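Local coordinates for protein dermonecrotic toxin (Pasteurella multocida, PDB 2EBF) that is a mitogenic, dermonecrotic toxin that induces bone resorption and is associated with severe progressive atrophic rhinitis in pigs, at residues 327-332 and 475-480; 485-490 and 518-523. All coordinates share one frame; numbering follows the deposited sequence.

Contact 1 (327-332 and 475-480)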
loop_
_atom_site.group_PDB
_atom_site.type_symbol
_atom_site.label_atom_id
_atom_site.label_comp_id
_atom_site.label_asym_id
_atom_site.label_seq_id
_atom_site.Cartn_x
_atom_site.Cartn_y
_atom_site.Cartn_z
ATOM N N GLU A 327 -0.340 -0.523 1.621
ATOM C CA GLU A 327 -0.153 0.899 1.419
ATOM C C GLU A 327 -1.461 1.574 0.980
ATOM O O GLU A 327 -1.798 2.634 1.487
ATOM C CB GLU A 327 0.957 1.133 0.391
ATOM C CG GLU A 327 1.306 2.583 0.171
ATOM C CD GLU A 327 2.380 2.756 -0.880
ATOM O OE1 GLU A 327 2.274 2.132 -1.954
ATOM O OE2 GLU A 327 3.322 3.523 -0.626
ATOM N N ASN A 328 -2.182 0.959 0.038
ATOM C CA ASN A 328 -3.506 1.436 -0.394
ATOM C C ASN A 328 -4.514 1.511 0.748
ATOM O O ASN A 328 -5.224 2.507 0.918
ATOM C CB ASN A 328 -4.068 0.525 -1.491
ATOM C CG ASN A 328 -3.316 0.634 -2.797
ATOM O OD1 ASN A 328 -3.607 -0.103 -3.758
ATOM N ND2 ASN A 328 -2.351 1.549 -2.860
ATOM N N THR A 329 -4.574 0.441 1.529
ATOM C CA THR A 329 -5.436 0.391 2.697
ATOM C C THR A 329 -5.097 1.504 3.688
ATOM O O THR A 329 -5.979 2.232 4.138
ATOM C CB THR A 329 -5.388 -1.005 3.328
ATOM O OG1 THR A 329 -6.087 -1.897 2.457
ATOM C CG2 THR A 329 -6.019 -1.027 4.720
ATOM N N MET A 330 -3.813 1.670 3.984
ATOM C CA MET A 330 -3.392 2.710 4.922
ATOM C C MET A 330 -3.776 4.094 4.405
ATOM O O MET A 330 -4.331 4.918 5.134
ATOM C CB MET A 330 -1.883 2.626 5.149
ATOM C CG MET A 330 -1.472 1.390 5.914
ATOM S SD MET A 330 0.297 1.073 5.926
ATOM C CE MET A 330 0.931 2.614 6.589
ATOM N N LEU A 331 -3.518 4.327 3.124
ATOM C CA LEU A 331 -3.866 5.596 2.482
ATOM C C LEU A 331 -5.364 5.876 2.576
ATOM O O LEU A 331 -5.780 7.013 2.807
ATOM C CB LEU A 331 -3.439 5.578 1.011
ATOM C CG LEU A 331 -3.729 6.834 0.189
ATOM C CD1 LEU A 331 -2.919 8.006 0.756
ATOM C CD2 LEU A 331 -3.401 6.600 -1.275
ATOM N N LEU A 332 -6.168 4.832 2.386
ATOM C CA LEU A 332 -7.619 4.959 2.446
ATOM C C LEU A 332 -8.107 5.423 3.818
ATOM O O LEU A 332 -9.171 6.023 3.909
ATOM C CB LEU A 332 -8.282 3.630 2.061
ATOM C CG LEU A 332 -9.806 3.482 2.013
ATOM C CD1 LEU A 332 -10.383 3.893 0.653
ATOM C CD2 LEU A 332 -10.149 2.034 2.315
ATOM N N LYS A 475 -2.243 -7.812 10.121
ATOM C CA LYS A 475 -2.862 -8.824 9.256
ATOM C C LYS A 475 -4.367 -8.543 9.151
ATOM O O LYS A 475 -4.957 -8.601 8.065
ATOM C CB LYS A 475 -2.602 -10.235 9.800
ATOM C CG LYS A 475 -3.330 -11.359 9.040
ATOM C CD LYS A 475 -3.237 -12.667 9.782
ATOM C CE LYS A 475 -4.329 -13.627 9.367
ATOM N NZ LYS A 475 -4.090 -14.195 8.009
ATOM N N SER A 476 -4.982 -8.225 10.287
ATOM C CA SER A 476 -6.413 -7.887 10.324
ATOM C C SER A 476 -6.734 -6.663 9.452
ATOM O O SER A 476 -7.722 -6.662 8.713
ATOM C CB SER A 476 -6.874 -7.650 11.765
ATOM O OG SER A 476 -6.761 -8.830 12.542
ATOM N N LEU A 477 -5.894 -5.635 9.541
ATOM C CA LEU A 477 -6.058 -4.408 8.748
ATOM C C LEU A 477 -5.904 -4.678 7.245
ATOM O O LEU A 477 -6.682 -4.157 6.438
ATOM C CB LEU A 477 -5.042 -3.347 9.197
ATOM C CG LEU A 477 -4.976 -2.028 8.428
ATOM C CD1 LEU A 477 -6.313 -1.339 8.468
ATOM C CD2 LEU A 477 -3.907 -1.113 8.997
ATOM N N TYR A 478 -4.884 -5.463 6.888
ATOM C CA TYR A 478 -4.631 -5.841 5.508
ATOM C C TYR A 478 -5.861 -6.517 4.918
ATOM O O TYR A 478 -6.326 -6.146 3.846
ATOM C CB TYR A 478 -3.403 -6.777 5.380
ATOM C CG TYR A 478 -3.229 -7.314 3.961
ATOM C CD1 TYR A 478 -3.823 -8.520 3.564
ATOM C CD2 TYR A 478 -2.500 -6.600 3.013
ATOM C CE1 TYR A 478 -3.679 -8.998 2.254
ATOM C CE2 TYR A 478 -2.347 -7.069 1.719
ATOM C CZ TYR A 478 -2.937 -8.263 1.346
ATOM O OH TYR A 478 -2.782 -8.721 0.050
ATOM N N TYR A 479 -6.373 -7.514 5.634
ATOM C CA TYR A 479 -7.518 -8.295 5.178
ATOM C C TYR A 479 -8.783 -7.429 5.073
ATOM O O TYR A 479 -9.481 -7.458 4.063
ATOM C CB TYR A 479 -7.718 -9.492 6.114
ATOM C CG TYR A 479 -8.945 -10.308 5.820
ATOM C CD1 TYR A 479 -9.016 -11.108 4.684
ATOM C CD2 TYR A 479 -10.041 -10.279 6.681
ATOM C CE1 TYR A 479 -10.148 -11.859 4.410
ATOM C CE2 TYR A 479 -11.181 -11.028 6.415
ATOM C CZ TYR A 479 -11.224 -11.812 5.274
ATOM O OH TYR A 479 -12.353 -12.560 5.007
ATOM N N LYS A 480 -9.050 -6.641 6.111
ATOM C CA LYS A 480 -10.218 -5.763 6.121
ATOM C C LYS A 480 -10.148 -4.724 5.003
ATOM O O LYS A 480 -11.155 -4.425 4.356
ATOM C CB LYS A 480 -10.339 -5.062 7.469
ATOM C CG LYS A 480 -11.520 -4.101 7.559
ATOM C CD LYS A 480 -11.534 -3.441 8.919
ATOM C CE LYS A 480 -12.799 -2.641 9.128
ATOM N NZ LYS A 480 -12.726 -1.859 10.401
HETATM O O HOH W 1 -4.999 -4.261 2.256
#
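Leu-477 is the first residue along 475-480 to meet the other helix, and its partner is Thr-329. The isobutyl group and the threonine methyl run past each other in opposite senses: Leu-477 CD1 lies 3.8 Å from Thr-329 CG2, with Leu-477 CG slightly farther away. The same Thr-329 CG2 rests 3.6 Å from Leu-477 O, so this methyl packs against backbone as well as side chain. With CG trans to the backbone N (chi1 176°), the leucine branch is carried alongside the threonine, although its CB does not aim at it.

At Tyr-478 the link becomes polar. A water lies 2.8 Å from Tyr-478 O, to which it donates, and 2.6 Å from Thr-329 OG1; the two partners subtend about 112° at the water, close to tetrahedral. Thr-329 OG1 and Tyr-478 O, 4.5 Å apart, are too far for a direct bond. Threonine's first torsion (chi1 -72°) sets OG1 beside its backbone N, and CG2 opposite that N, dividing the polar and apolar tasks between the branches. Thr-329 CA and Tyr-478 CA, 6.9 Å apart, are the nearest CA pair. The tyrosine's first bond points away from 327-332, but its side chain still touches Arg-322, Leu-325 and Met-326, earlier in helix 312-333, and its OH is hydrogen-bonded to Asp-464.

Only 137 Å² is buried between the segments, yet all three touching residues are buried. Helices 312-333 and 473-490 meet here, their segments running steeply across each other, with Met-517 of strand 516-517 against both Thr-329 and Leu-477, while Met-330 turns to helix 171-180.

Contact 2 (485-490 and 518-523)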
loop_
_atom_site.group_PDB
_atom_site.type_symbol
_atom_site.label_atom_id
_atom_site.label_comp_id
_atom_site.label_asym_id
_atom_site.label_seq_id
_atom_site.Cartn_x
_atom_site.Cartn_y
_atom_site.Cartn_z
ATOM N N ALA A 485 -12.162 -1.999 0.149
ATOM C CA ALA A 485 -11.838 -1.519 -1.189
ATOM C C ALA A 485 -12.789 -2.106 -2.230
ATOM O O ALA A 485 -13.315 -1.375 -3.082
ATOM C CB ALA A 485 -10.371 -1.840 -1.540
ATOM N N GLU A 486 -13.040 -3.415 -2.158
ATOM C CA GLU A 486 -13.979 -4.040 -3.102
ATOM C C GLU A 486 -15.403 -3.502 -2.924
ATOM O O GLU A 486 -16.090 -3.210 -3.911
ATOM C CB GLU A 486 -13.958 -5.569 -2.984
ATOM C CG GLU A 486 -14.836 -6.318 -4.015
ATOM C CD GLU A 486 -14.297 -6.269 -5.443
ATOM O OE1 GLU A 486 -13.292 -5.566 -5.703
ATOM O OE2 GLU A 486 -14.890 -6.931 -6.325
ATOM N N ALA A 487 -15.842 -3.370 -1.670
ATOM C CA ALA A 487 -17.188 -2.854 -1.389
ATOM C C ALA A 487 -17.400 -1.416 -1.879
ATOM O O ALA A 487 -18.477 -1.079 -2.380
ATOM C CB ALA A 487 -17.517 -2.970 0.092
ATOM N N ILE A 488 -16.380 -0.574 -1.743
ATOM C CA ILE A 488 -16.463 0.797 -2.252
ATOM C C ILE A 488 -16.635 0.800 -3.770
ATOM O O ILE A 488 -17.471 1.528 -4.309
ATOM C CB ILE A 488 -15.223 1.635 -1.874
ATOM C CG1 ILE A 488 -15.148 1.860 -0.353
ATOM C CG2 ILE A 488 -15.232 2.978 -2.606
ATOM C CD1 ILE A 488 -16.311 2.628 0.219
ATOM N N GLU A 489 -15.852 -0.023 -4.450
ATOM C CA GLU A 489 -15.897 -0.082 -5.902
ATOM C C GLU A 489 -17.238 -0.608 -6.397
ATOM O O GLU A 489 -17.774 -0.113 -7.384
ATOM C CB GLU A 489 -14.738 -0.939 -6.431
ATOM C CG GLU A 489 -14.595 -1.029 -7.955
ATOM C CD GLU A 489 -14.435 0.319 -8.651
ATOM O OE1 GLU A 489 -14.951 0.444 -9.785
ATOM O OE2 GLU A 489 -13.801 1.245 -8.088
ATOM N N LYS A 490 -17.793 -1.586 -5.688
ATOM C CA LYS A 490 -18.898 -2.372 -6.235
ATOM C C LYS A 490 -20.273 -2.060 -5.656
ATOM O O LYS A 490 -21.287 -2.367 -6.284
ATOM C CB LYS A 490 -18.593 -3.868 -6.094
ATOM C CG LYS A 490 -17.320 -4.305 -6.805
ATOM C CD LYS A 490 -17.443 -4.097 -8.311
ATOM C CE LYS A 490 -16.128 -4.327 -9.039
ATOM N NZ LYS A 490 -15.837 -5.760 -9.208
ATOM N N PRO A 518 -11.774 2.743 9.533
ATOM C CA PRO A 518 -13.236 2.762 9.546
ATOM C C PRO A 518 -13.761 1.438 9.019
ATOM O O PRO A 518 -13.041 0.740 8.302
ATOM C CB PRO A 518 -13.589 3.901 8.576
ATOM C CG PRO A 518 -12.329 4.706 8.444
ATOM C CD PRO A 518 -11.224 3.716 8.577
ATOM N N GLY A 519 -14.994 1.093 9.376
ATOM C CA GLY A 519 -15.578 -0.163 8.940
ATOM C C GLY A 519 -16.285 -0.014 7.610
ATOM O O GLY A 519 -16.394 1.098 7.076
ATOM N N LEU A 520 -16.791 -1.122 7.082
ATOM C CA LEU A 520 -17.522 -1.106 5.802
ATOM C C LEU A 520 -18.659 -0.106 5.860
ATOM O O LEU A 520 -18.980 0.568 4.879
ATOM C CB LEU A 520 -18.142 -2.475 5.522
ATOM C CG LEU A 520 -17.333 -3.658 5.021
ATOM C CD1 LEU A 520 -18.013 -4.936 5.490
ATOM C CD2 LEU A 520 -17.210 -3.633 3.490
ATOM N N VAL A 521 -19.256 -0.030 7.043
ATOM C CA VAL A 521 -20.489 0.680 7.284
ATOM C C VAL A 521 -20.231 2.190 7.275
ATOM O O VAL A 521 -21.015 2.966 6.713
ATOM C CB VAL A 521 -21.089 0.070 8.577
ATOM C CG1 VAL A 521 -21.459 1.061 9.644
ATOM C CG2 VAL A 521 -22.140 -0.943 8.245
ATOM N N GLN A 522 -19.099 2.599 7.847
ATOM C CA GLN A 522 -18.668 4.000 7.755
ATOM C C GLN A 522 -18.344 4.401 6.325
ATOM O O GLN A 522 -18.805 5.441 5.852
ATOM C CB GLN A 522 -17.487 4.273 8.681
ATOM C CG GLN A 522 -17.879 4.305 10.139
ATOM C CD GLN A 522 -18.147 2.931 10.707
ATOM O OE1 GLN A 522 -17.424 1.979 10.417
ATOM N NE2 GLN A 522 -19.174 2.824 11.546
ATOM N N TYR A 523 -17.549 3.589 5.634
ATOM C CA TYR A 523 -17.229 3.895 4.245
ATOM C C TYR A 523 -18.458 3.910 3.351
ATOM O O TYR A 523 -18.542 4.740 2.456
ATOM C CB TYR A 523 -16.180 2.942 3.684
ATOM C CG TYR A 523 -14.763 3.273 4.090
ATOM C CD1 TYR A 523 -14.082 4.361 3.524
ATOM C CD2 TYR A 523 -14.090 2.485 5.015
ATOM C CE1 TYR A 523 -12.767 4.661 3.891
ATOM C CE2 TYR A 523 -12.770 2.772 5.383
ATOM C CZ TYR A 523 -12.119 3.856 4.818
ATOM O OH TYR A 523 -10.817 4.136 5.188
#
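A hydrogen bond of 2.8 Å from Gly-519 N to Gln-522 OE1 braces the helix start from which Leu-520 and Tyr-523 reach Ala-487 and Ile-488. The donor lies in the carbonyl plane, with a C=O...N angle of 148°, but the N-H is bent to 137°. Gly-519 is the N-cap and Gln-522 the third residue after it, so this is the side-chain-to-backbone half of a capping box. The first helical turn is closed by Tyr-523 N donating to Gly-519 O at 3.1 Å.

Across the interface the contacts are apolar and consist of two pairs. Leu-520 CD2 presses on Ala-487 CB at 3.5 Å, tighter than usual for two methyl groups. One residue farther along the helix, Ile-488 CD1 meets Tyr-523 CB, also at 3.5 Å, and passes 3.8 Å from Tyr-523 O. The isoleucine's second torsion (-62°) folds CD1 over to the tyrosine, and the two side chains run at a slant. The phenol OH makes a weak hydrogen bond to Leu-332 O, and its ring meets that of Phe-336.

Ile-460 of strand 456-461 touches both Ala-487 and Leu-520, tying the pair to the sheet. Segment 518-523, which follows strand 516-517, packs against the C-terminal end of helix 473-490. That helix joins the parallel strands 456-461 and 498-502, between which strand 399-402 lies: a beta-alpha-beta crossover in an alpha/beta fold.

Overall arrangement
Both contacts lie in the C2 domain, in the C-terminal region of the toxin, and draw on helix 473-490: contact 1 uses its beginning and contact 2 its C-terminal turns, with about 12 Å between the contact centres. Contact 1 is the deeper: its centre lies about 7 Å from the centre of the chain, that of contact 2 about 17 Å, and all its touching residues are buried, whereas contact 2 is only partly buried. They bury similar areas, 137 and 145 Å², by different chemistry: a methyl contact plus a water bridge in the first, purely apolar pairs across the second. The tyrosine hydroxyl of contact 2 connects 520-524 to helix 312-333, so the three helices are joined pairwise.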